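Local coordinates for protein fusarinine C esterase sidJ (Aspergillus fumigatus, PDB 6GUP) that hydrolyses the ester bonds of the siderophore fusarinine C, releasing fusarinine and iron, while leaving triacetylfusarinine C uncleaved, at residues Arg233-Ser236 / Leu237-Pro240; Leu256-Glu259 / Gln260-Lys263. All blocks are in the same frame, centred on the assembly; numbering follows the deposited sequence.

Interaction 1 (Arg233-Ser236 / Leu237-Pro240); sequences RFLS and LTSP
Leu235 O accepts from Ser239 N at 2.9 Å with an N-H...O angle of 159°, a well-formed i to i+4 bond at the end of helix 231-238; Ser239 is the first residue to leave helical backbone angles. One residue earlier the pattern is poorer: Phe234 O is approached by Leu237 N at 3.1 Å and by Thr238 N at 3.2 Å, and both bonds are weak.

Two hydroxyls, those of Thr238 and Ser239, turn back onto the same carbonyls. Thr238 OG1 lies 3.4 Å from Phe234 O, a weak bond made possible by a first torsion of 63° that sets the hydroxyl between the backbone N and the carbonyl carbon. That torsion also turns the methyl toward the aromatic ring: Thr238 CG2 stands over one face of Phe234, 3.9 Å from the ring centroid and 27° off the normal, a CH-pi contact displaced toward CZ. The ring reaches it because Phe234 CG is anti to the backbone N. Ser239 OG adds a weak bond of 3.1 Å to Leu235 O. On another side of the helix, Leu237 CG packs 3.5 Å from Arg233 O, whereas the guanidinium of Arg233 is engaged chiefly in a salt bridge with Asp249.

Phe234 and Thr238 both also pack on helix 185-205, so their CH-pi pair belongs to a helix-helix interface. The chemistry implies a helix end at which backbone and hydroxyl donors converge on Phe234 O and Leu235 O, mostly through weak bonds, with Ser239 N to Leu235 O as the one strong bond.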
loop_
_atom_site.group_PDB
_atom_site.type_symbol
_atom_site.label_atom_id
_atom_site.label_comp_id
_atom_site.label_asym_id
_atom_site.label_seq_id
_atom_site.Cartn_x
_atom_site.Cartn_y
_atom_site.Cartn_z
ATOM N N ARG A 233 -17.269 -4.861 -8.459
ATOM C CA ARG A 233 -16.320 -5.943 -8.231
ATOM C C ARG A 233 -16.986 -7.176 -7.641
ATOM O O ARG A 233 -16.688 -8.295 -8.052
ATOM C CB ARG A 233 -15.165 -5.511 -7.335
ATOM C CG ARG A 233 -14.021 -6.487 -7.456
ATOM C CD ARG A 233 -12.860 -6.285 -6.503
ATOM N NE ARG A 233 -12.196 -7.570 -6.273
ATOM C CZ ARG A 233 -11.589 -8.308 -7.212
ATOM N NH1 ARG A 233 -11.519 -7.912 -8.485
ATOM N NH2 ARG A 233 -11.037 -9.470 -6.873
ATOM N N PHE A 234 -17.874 -6.968 -6.673
ATOM C CA PHE A 234 -18.616 -8.068 -6.065
ATOM C C PHE A 234 -19.481 -8.819 -7.089
ATOM O O PHE A 234 -19.554 -10.050 -7.044
ATOM C CB PHE A 234 -19.473 -7.556 -4.903
ATOM C CG PHE A 234 -20.387 -8.594 -4.326
ATOM C CD1 PHE A 234 -20.001 -9.358 -3.229
ATOM C CD2 PHE A 234 -21.633 -8.820 -4.892
ATOM C CE1 PHE A 234 -20.848 -10.324 -2.706
ATOM C CE2 PHE A 234 -22.478 -9.782 -4.378
ATOM C CZ PHE A 234 -22.091 -10.533 -3.281
ATOM N N LEU A 235 -20.135 -8.083 -7.990
ATOM C CA LEU A 235 -20.969 -8.694 -9.043
ATOM C C LEU A 235 -20.194 -9.625 -9.963
ATOM O O LEU A 235 -20.721 -10.651 -10.396
ATOM C CB LEU A 235 -21.676 -7.634 -9.899
ATOM C CG LEU A 235 -22.969 -7.030 -9.356
ATOM C CD1 LEU A 235 -23.588 -6.134 -10.416
ATOM C CD2 LEU A 235 -23.965 -8.094 -8.915
ATOM N N SER A 236 -18.956 -9.248 -10.268
ATOM C CA SER A 236 -18.042 -10.097 -11.031
ATOM C C SER A 236 -17.857 -11.472 -10.380
ATOM O O SER A 236 -17.831 -12.494 -11.070
ATOM C CB SER A 236 -16.680 -9.411 -11.170
ATOM O OG SER A 236 -15.859 -10.086 -12.103
ATOM N N LEU A 237 -17.747 -11.483 -9.052
ATOM C CA LEU A 237 -17.482 -12.707 -8.293
ATOM C C LEU A 237 -18.704 -13.619 -8.101
ATOM O O LEU A 237 -18.529 -14.825 -7.919
ATOM C CB LEU A 237 -16.850 -12.362 -6.932
ATOM C CG LEU A 237 -15.639 -11.408 -6.952
ATOM C CD1 LEU A 237 -14.960 -11.323 -5.591
ATOM C CD2 LEU A 237 -14.627 -11.779 -8.030
ATOM N N THR A 238 -19.920 -13.063 -8.148
ATOM C CA THR A 238 -21.150 -13.834 -7.866
ATOM C C THR A 238 -22.108 -14.082 -9.035
ATOM O O THR A 238 -22.886 -15.037 -8.980
ATOM C CB THR A 238 -21.969 -13.175 -6.744
ATOM O OG1 THR A 238 -22.403 -11.872 -7.155
ATOM C CG2 THR A 238 -21.136 -13.057 -5.498
ATOM N N SER A 239 -22.077 -13.236 -10.067
ATOM C CA SER A 239 -22.962 -13.411 -11.229
ATOM C C SER A 239 -22.620 -14.702 -11.971
ATOM O O SER A 239 -21.497 -15.197 -11.846
ATOM C CB SER A 239 -22.881 -12.212 -12.183
ATOM O OG SER A 239 -23.573 -11.096 -11.650
ATOM N N PRO A 240 -23.584 -15.256 -12.735
ATOM C CA PRO A 240 -23.288 -16.529 -13.376
ATOM C C PRO A 240 -22.200 -16.374 -14.425
ATOM O O PRO A 240 -22.324 -15.541 -15.328
ATOM C CB PRO A 240 -24.623 -16.939 -14.030
ATOM C CG PRO A 240 -25.629 -15.922 -13.611
ATOM C CD PRO A 240 -24.869 -14.705 -13.197
#

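Interaction 2 (Leu256-Glu259 / Gln260-Lys263); sequences LSDE and QLGK
Two reciprocal hydrogen bonds join Ser257 and Gln260 and define a capping box at the start of helix 258-262. In one, Gln260 N donates to Ser257 OG at 3.2 Å; in the other, Ser257 N donates to Gln260 OE1 at 2.9 Å and 157°, and both are fairly straight. The amide oxygen is not met on a lone pair, since Ser257 N lies above the carbonyl plane by 37°. A first torsion of 67° places the serine hydroxyl between its own backbone N and carbonyl carbon, facing the first turn, while the glutamine chain runs back, extended beyond CG, toward the residue before the helix. At the other end of the amide, Gln260 NE2 makes a weak bond to Ser242 O, which is consistent with the assigned orientation of the amide, oxygen toward Ser257 N.

Backbone bonds carry the turn onward. Leu261 N reaches Ser257 O at 3.0 Å, and Gly262 N reaches Asp258 O at the same 3.0 Å.

Van der Waals contacts against polar atoms come next. The side chain of Leu256 crosses that of Gln260 at about a right angle and lays CD2 3.6 Å from Gln260 OE1. Leu261 CG rests 3.5 Å from Ser257 O, and its side chain packs on helix 295-307. The apolar approach is loose, with Leu256 CB 4.5 Å from Leu261 CD2.

The charged pair lies on the exposed side. Glu259 and Lys263 run side by side, pointing the same way, yet OE2 and NZ are 3.8 Å apart, a long salt bridge.

Taken together, the geometry implies that the neutral box and the backbone bonds jointly order the first turn of this short helix, whereas the solvent-facing ion pair probably adds less.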
loop_
_atom_site.group_PDB
_atom_site.type_symbol
_atom_site.label_atom_id
_atom_site.label_comp_id
_atom_site.label_asym_id
_atom_site.label_seq_id
_atom_site.Cartn_x
_atom_site.Cartn_y
_atom_site.Cartn_z
ATOM N N LEU A 256 -14.539 -24.099 -16.347
ATOM C CA LEU A 256 -14.251 -23.381 -17.591
ATOM C C LEU A 256 -13.973 -24.383 -18.704
ATOM O O LEU A 256 -13.338 -25.412 -18.471
ATOM C CB LEU A 256 -13.046 -22.446 -17.437
ATOM C CG LEU A 256 -13.136 -21.310 -16.413
ATOM C CD1 LEU A 256 -11.870 -20.469 -16.473
ATOM C CD2 LEU A 256 -14.364 -20.438 -16.627
ATOM N N SER A 257 -14.448 -24.075 -19.908
ATOM C CA SER A 257 -14.270 -24.953 -21.064
ATOM C C SER A 257 -12.838 -24.901 -21.591
ATOM O O SER A 257 -12.074 -23.990 -21.263
ATOM C CB SER A 257 -15.237 -24.562 -22.185
ATOM O OG SER A 257 -14.921 -23.284 -22.712
ATOM N N ASP A 258 -12.496 -25.885 -22.420
ATOM C CA ASP A 258 -11.197 -25.918 -23.103
ATOM C C ASP A 258 -11.021 -24.749 -24.078
ATOM O O ASP A 258 -9.894 -24.302 -24.304
ATOM C CB ASP A 258 -10.996 -27.251 -23.840
ATOM C CG ASP A 258 -10.740 -28.417 -22.894
ATOM O OD1 ASP A 258 -9.964 -28.261 -21.927
ATOM O OD2 ASP A 258 -11.308 -29.503 -23.127
ATOM N N GLU A 259 -12.126 -24.264 -24.649
ATOM C CA GLU A 259 -12.105 -23.045 -25.466
ATOM C C GLU A 259 -11.653 -21.841 -24.634
ATOM O O GLU A 259 -10.812 -21.062 -25.077
ATOM C CB GLU A 259 -13.482 -22.754 -26.084
ATOM C CG GLU A 259 -13.414 -21.889 -27.338
ATOM C CD GLU A 259 -14.588 -20.935 -27.478
ATOM O OE1 GLU A 259 -15.747 -21.389 -27.375
ATOM O OE2 GLU A 259 -14.347 -19.728 -27.700
ATOM N N GLN A 260 -12.213 -21.709 -23.431
ATOM C CA GLN A 260 -11.877 -20.604 -22.520
ATOM C C GLN A 260 -10.445 -20.675 -21.984
ATOM O O GLN A 260 -9.775 -19.644 -21.881
ATOM C CB GLN A 260 -12.875 -20.540 -21.360
ATOM C CG GLN A 260 -14.241 -20.015 -21.786
ATOM C CD GLN A 260 -15.385 -20.448 -20.884
ATOM O OE1 GLN A 260 -15.231 -21.302 -20.010
ATOM N NE2 GLN A 260 -16.551 -19.858 -21.101
ATOM N N LEU A 261 -9.981 -21.880 -21.650
ATOM C CA LEU A 261 -8.584 -22.088 -21.238
ATOM C C LEU A 261 -7.597 -21.797 -22.374
ATOM O O LEU A 261 -6.473 -21.366 -22.118
ATOM C CB LEU A 261 -8.370 -23.513 -20.713
ATOM C CG LEU A 261 -9.124 -23.906 -19.439
ATOM C CD1 LEU A 261 -8.953 -25.392 -19.164
ATOM C CD2 LEU A 261 -8.667 -23.088 -18.241
ATOM N N GLY A 262 -8.022 -22.033 -23.617
ATOM C CA GLY A 262 -7.252 -21.653 -24.804
ATOM C C GLY A 262 -7.030 -20.153 -24.956
ATOM O O GLY A 262 -6.021 -19.730 -25.524
ATOM N N LYS A 263 -7.973 -19.358 -24.451
ATOM C CA LYS A 263 -7.869 -17.893 -24.463
ATOM C C LYS A 263 -6.919 -17.322 -23.406
ATOM O O LYS A 263 -6.513 -16.165 -23.520
ATOM C CB LYS A 263 -9.251 -17.248 -24.284
ATOM C CG LYS A 263 -10.289 -17.717 -25.291
ATOM C CD LYS A 263 -11.339 -16.660 -25.584
ATOM C CE LYS A 263 -12.440 -17.221 -26.471
ATOM N NZ LYS A 263 -13.123 -16.161 -27.261
#

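In the fold
Interaction 1 precedes interaction 2 along the chain, and their helices, 231-238 and 258-262, are consecutive. The centres lie about 19 Å apart and the nearest atoms about 9 Å apart, so the two do not touch. Both come between strands 159-163 and 278-283, which are neighbours in the mixed central sheet of this alpha/beta-hydrolase, and thus belong to a long excursion of helices and loops from it. Interaction 1 ends a helix packed on helix 185-205; interaction 2 begins one packed on helix 295-307, which follows strand 278-283. The intervening chain contributes partners to each: Asp249 to Arg233, Pro246 to Leu256 and Gln260. The two contacts therefore mark successive helix ends as the excursion returns toward the sheet.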